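PDB 3BTV: Galactose/lactose metabolism regulatory protein GAL80 from Saccharomyces cerevisiae, which represses the yeast galactose and lactose metabolic genes by binding the activator GAL4 and blocking its transcriptional activation when no inducing sugar is present. Local coordinates for residues P20-F25 / N116-Y121; P108-S113 / Y139-E144. The protein carries 1 engineered substitution. One frame throughout, in Å; residues are numbered along the deposited sequence.

Interaction 1: residues P20-F25 / N116-Y121; sequences PIRVGF and NPNLKY
Arg22 reaches from its strand to the segment 116-121 and touches Asn118 there with one nitrogen. NH2 gives a weak hydrogen bond to OD1 of Asn118, 3.2 Å long, with an N-H...O angle of 152°. The amide oxygen sits at the edge of the guanidinium, near its plane. The two flat groups are turned 54° apart, so they do not stack. CB of Asn118 also lies 3.3 Å from Arg22 NH2. The arginine chain runs extended through chi2 and then bends at chi3 (-60°), which carries its head across to the loop. The stronger partner of NH2 is Asp91, which forms a salt bridge with it; Asn118 is a secondary, weak partner at the surface. Strand 21-26 is the first strand of the Rossmann fold, and the loop leads from helix 102-112 into strand 121-125. Strand 92-95 lies between these two strands in the parallel sheet, and Arg22 makes backbone hydrogen bonds with Asp91 and Met92. On the loop side, a type I turn from Asn116 to Leu119 places Asn118. An Asx turn shapes the same bend: the backbone N of Asn118 donates to OD1 of Asn116 at 2.9 Å, from 45° above the carbonyl plane. Farther out, ND2 of Asn116 bonds to the carbonyl of Ile90, tying the turn to the segment that carries Asp91.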
# COMPACT_ATOMS: atom_id res chain seq x y z
N PRO B 20 -7.90 -15.68 45.20
CA PRO B 20 -8.01 -14.41 44.46
C PRO B 20 -6.68 -13.69 44.27
O PRO B 20 -5.90 -13.54 45.21
CB PRO B 20 -8.92 -13.56 45.35
CG PRO B 20 -9.69 -14.54 46.14
CD PRO B 20 -8.77 -15.69 46.39
N ILE B 21 -6.44 -13.23 43.04
CA ILE B 21 -5.25 -12.44 42.72
C ILE B 21 -5.42 -11.01 43.25
O ILE B 21 -6.33 -10.30 42.83
CB ILE B 21 -4.99 -12.43 41.20
CG1 ILE B 21 -4.83 -13.87 40.69
CG2 ILE B 21 -3.76 -11.62 40.86
CD1 ILE B 21 -4.62 -13.97 39.20
N ARG B 22 -4.55 -10.61 44.17
CA ARG B 22 -4.64 -9.29 44.80
C ARG B 22 -4.02 -8.20 43.92
O ARG B 22 -2.83 -8.26 43.59
CB ARG B 22 -3.97 -9.30 46.17
CG ARG B 22 -4.58 -10.27 47.17
CD ARG B 22 -3.82 -10.25 48.49
NE ARG B 22 -2.42 -10.63 48.31
CZ ARG B 22 -1.48 -10.49 49.24
NH1 ARG B 22 -1.78 -9.97 50.42
NH2 ARG B 22 -0.23 -10.87 48.99
N VAL B 23 -4.82 -7.20 43.55
CA VAL B 23 -4.40 -6.21 42.56
C VAL B 23 -4.27 -4.79 43.09
O VAL B 23 -5.21 -4.24 43.67
CB VAL B 23 -5.39 -6.20 41.36
CG1 VAL B 23 -4.93 -5.21 40.30
CG2 VAL B 23 -5.52 -7.59 40.78
N GLY B 24 -3.10 -4.19 42.87
CA GLY B 24 -2.85 -2.79 43.18
C GLY B 24 -2.90 -1.94 41.92
O GLY B 24 -2.25 -2.25 40.92
N PHE B 25 -3.67 -0.86 41.97
CA PHE B 25 -3.96 -0.09 40.76
C PHE B 25 -3.47 1.36 40.79
O PHE B 25 -3.80 2.13 41.71
CB PHE B 25 -5.45 -0.13 40.49
CG PHE B 25 -5.78 -0.33 39.05
CD1 PHE B 25 -5.76 0.74 38.18
CD2 PHE B 25 -6.10 -1.58 38.57
CE1 PHE B 25 -6.06 0.56 36.85
CE2 PHE B 25 -6.40 -1.77 37.25
CZ PHE B 25 -6.38 -0.70 36.38
N ASN B 116 7.94 -5.99 48.76
CA ASN B 116 6.77 -6.84 48.62
C ASN B 116 7.13 -8.23 48.10
O ASN B 116 7.30 -8.42 46.90
CB ASN B 116 5.74 -6.20 47.68
CG ASN B 116 4.46 -7.01 47.57
OD1 ASN B 116 4.31 -8.05 48.21
ND2 ASN B 116 3.54 -6.54 46.75
N PRO B 117 7.26 -9.20 49.02
CA PRO B 117 7.61 -10.59 48.71
C PRO B 117 6.53 -11.29 47.90
O PRO B 117 6.78 -12.34 47.30
CB PRO B 117 7.74 -11.23 50.09
CG PRO B 117 7.95 -10.09 51.03
CD PRO B 117 7.16 -8.97 50.47
N ASN B 118 5.33 -10.72 47.89
CA ASN B 118 4.20 -11.35 47.22
C ASN B 118 4.00 -10.91 45.77
O ASN B 118 3.28 -11.57 45.01
CB ASN B 118 2.92 -11.11 48.03
CG ASN B 118 3.06 -11.52 49.48
OD1 ASN B 118 2.66 -10.80 50.39
ND2 ASN B 118 3.65 -12.69 49.70
N LEU B 119 4.64 -9.81 45.38
CA LEU B 119 4.48 -9.31 44.02
C LEU B 119 4.87 -10.36 42.99
O LEU B 119 5.99 -10.88 43.00
CB LEU B 119 5.30 -8.03 43.79
CG LEU B 119 4.96 -7.32 42.47
CD1 LEU B 119 3.56 -6.73 42.52
CD2 LEU B 119 5.98 -6.25 42.13
N LYS B 120 3.93 -10.67 42.10
CA LYS B 120 4.16 -11.69 41.08
C LYS B 120 3.99 -11.12 39.68
O LYS B 120 4.55 -11.65 38.72
CB LYS B 120 3.18 -12.85 41.27
CG LYS B 120 3.27 -13.53 42.62
CD LYS B 120 4.59 -14.27 42.79
CE LYS B 120 4.69 -14.94 44.16
NZ LYS B 120 4.79 -13.95 45.26
N TYR B 121 3.22 -10.05 39.56
CA TYR B 121 2.84 -9.55 38.25
C TYR B 121 2.93 -8.04 38.11
O TYR B 121 2.55 -7.29 39.01
CB TYR B 121 1.42 -9.99 37.91
CG TYR B 121 1.23 -11.48 37.92
CD1 TYR B 121 0.56 -12.11 38.97
CD2 TYR B 121 1.71 -12.27 36.88
CE1 TYR B 121 0.38 -13.48 38.98
CE2 TYR B 121 1.53 -13.64 36.89
CZ TYR B 121 0.87 -14.24 37.94
OH TYR B 121 0.70 -15.61 37.94

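Interaction 2: residues P108-S113 / Y139-E144; sequences PLLEFS and YKAAAE
Leu110 projects from its helix onto the backbone and methyl groups of Ala141 and Ala142. Its CB points toward the other helix. With chi1 at -86° CG swings away from the backbone carbonyl, and with chi2 at 170° CD1 continues the chain away from CA, which puts this methyl at the alanines. Neither CB nor CG is among the atoms that touch; they carry the branch toward the second helix. CD1 of Leu110 lies 3.5 Å from N of Ala142 and 3.7 Å from C of Ala141, against the peptide joining the two alanines. CD1 also meets CB of Ala141 at 3.7 Å and, less closely, CB of Ala142 at 4.2 Å. CD2 lies more loosely over Ala142, 4.2 Å from its CA. Helices 102-112 and 132-143 each precede a strand of the Rossmann sheet, 121-125 and 148-152, and they pack as neighbours in this alternating alpha/beta arrangement. The small alanine side chains probably let the leucine methyl reach the helix backbone, and the CA atoms of Leu110 and Ala142 are 6.8 Å apart. Just beyond the second helix, Arg145 touches Leu110 and donates from NE to OG of Ser113. Ala142 also packs on Leu405 of helix 405-424.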
# COMPACT_ATOMS: atom_id res chain seq x y z
N PRO B 108 10.80 3.92 40.04
CA PRO B 108 10.80 3.97 41.51
C PRO B 108 9.90 2.89 42.09
O PRO B 108 10.23 2.28 43.10
CB PRO B 108 10.22 5.36 41.81
CG PRO B 108 10.40 6.15 40.55
CD PRO B 108 10.27 5.16 39.44
N LEU B 109 8.76 2.68 41.45
CA LEU B 109 7.81 1.66 41.89
C LEU B 109 8.47 0.28 41.95
O LEU B 109 8.35 -0.44 42.94
CB LEU B 109 6.59 1.63 40.95
CG LEU B 109 5.39 0.76 41.34
CD1 LEU B 109 4.12 1.30 40.71
CD2 LEU B 109 5.61 -0.70 40.93
N LEU B 110 9.17 -0.08 40.88
CA LEU B 110 9.86 -1.37 40.84
C LEU B 110 10.89 -1.46 41.96
O LEU B 110 11.12 -2.53 42.52
CB LEU B 110 10.54 -1.58 39.49
CG LEU B 110 9.66 -2.18 38.39
CD1 LEU B 110 10.38 -2.10 37.06
CD2 LEU B 110 9.29 -3.62 38.73
N GLU B 111 11.51 -0.33 42.28
CA GLU B 111 12.51 -0.30 43.34
C GLU B 111 11.87 -0.53 44.71
O GLU B 111 12.34 -1.37 45.47
CB GLU B 111 13.32 0.99 43.31
CG GLU B 111 14.55 0.97 44.20
CD GLU B 111 15.58 -0.05 43.75
OE1 GLU B 111 15.37 -0.68 42.68
OE2 GLU B 111 16.60 -0.23 44.45
N PHE B 112 10.82 0.23 45.02
CA PHE B 112 10.11 0.05 46.29
C PHE B 112 9.46 -1.33 46.32
O PHE B 112 9.24 -1.90 47.38
CB PHE B 112 9.03 1.13 46.47
CG PHE B 112 9.56 2.54 46.51
CD1 PHE B 112 9.21 3.45 45.53
CD2 PHE B 112 10.40 2.95 47.54
CE1 PHE B 112 9.69 4.75 45.57
CE2 PHE B 112 10.88 4.24 47.59
CZ PHE B 112 10.53 5.14 46.60
N SER B 113 9.14 -1.83 45.13
CA SER B 113 8.52 -3.14 44.97
C SER B 113 9.26 -4.23 45.72
O SER B 113 8.69 -5.28 46.05
CB SER B 113 8.47 -3.51 43.49
OG SER B 113 8.44 -4.91 43.31
N TYR B 139 12.30 -2.49 30.90
CA TYR B 139 12.39 -3.94 30.77
C TYR B 139 13.47 -4.46 31.70
O TYR B 139 13.22 -5.35 32.52
CB TYR B 139 12.69 -4.41 29.33
CG TYR B 139 12.70 -5.92 29.27
CD1 TYR B 139 11.52 -6.65 29.25
CD2 TYR B 139 13.90 -6.62 29.29
CE1 TYR B 139 11.52 -8.03 29.23
CE2 TYR B 139 13.92 -8.01 29.27
CZ TYR B 139 12.73 -8.71 29.25
OH TYR B 139 12.73 -10.08 29.22
N LYS B 140 14.65 -3.88 31.59
CA LYS B 140 15.78 -4.27 32.43
C LYS B 140 15.41 -4.24 33.91
O LYS B 140 15.63 -5.22 34.63
CB LYS B 140 16.99 -3.37 32.15
CG LYS B 140 18.31 -3.92 32.69
CD LYS B 140 19.39 -2.84 32.72
CE LYS B 140 19.41 -2.03 31.43
NZ LYS B 140 19.69 -2.85 30.22
N ALA B 141 14.82 -3.14 34.38
CA ALA B 141 14.43 -3.05 35.78
C ALA B 141 13.37 -4.09 36.16
O ALA B 141 13.39 -4.65 37.26
CB ALA B 141 13.95 -1.64 36.12
N ALA B 142 12.43 -4.36 35.25
CA ALA B 142 11.40 -5.36 35.52
C ALA B 142 12.03 -6.75 35.58
O ALA B 142 11.76 -7.53 36.49
CB ALA B 142 10.32 -5.32 34.44
N ALA B 143 12.87 -7.05 34.60
CA ALA B 143 13.53 -8.35 34.53
C ALA B 143 14.40 -8.59 35.77
O ALA B 143 14.31 -9.64 36.40
CB ALA B 143 14.35 -8.46 33.25
N GLU B 144 15.23 -7.61 36.12
CA GLU B 144 16.06 -7.74 37.32
C GLU B 144 15.22 -7.64 38.59
O GLU B 144 15.75 -7.59 39.70
CB GLU B 144 17.20 -6.71 37.33
CG GLU B 144 16.75 -5.26 37.31
CD GLU B 144 17.92 -4.29 37.23
OE1 GLU B 144 18.82 -4.37 38.08
OE2 GLU B 144 17.93 -3.44 36.31

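Both contacts lie in the N-terminal Rossmann-fold domain, with centres about 14 Å apart and on the same side of the chain's centre. Along the chain their segments alternate: 20-25, 108-113, 116-121, 139-144. Helix 102-112 supplies a segment to interaction 2, and the loop that follows it supplies one to interaction 1. The two meet directly where CD2 of Leu119 packs on OG of Ser113, 3.0 Å away. Interaction 1 is polar and lies at the surface by the sheet; interaction 2 is apolar and buried between helices. Interaction 1 joins the first strand to the connection before strand 121-125, and interaction 2 joins the helices leading into strands 121-125 and 148-152.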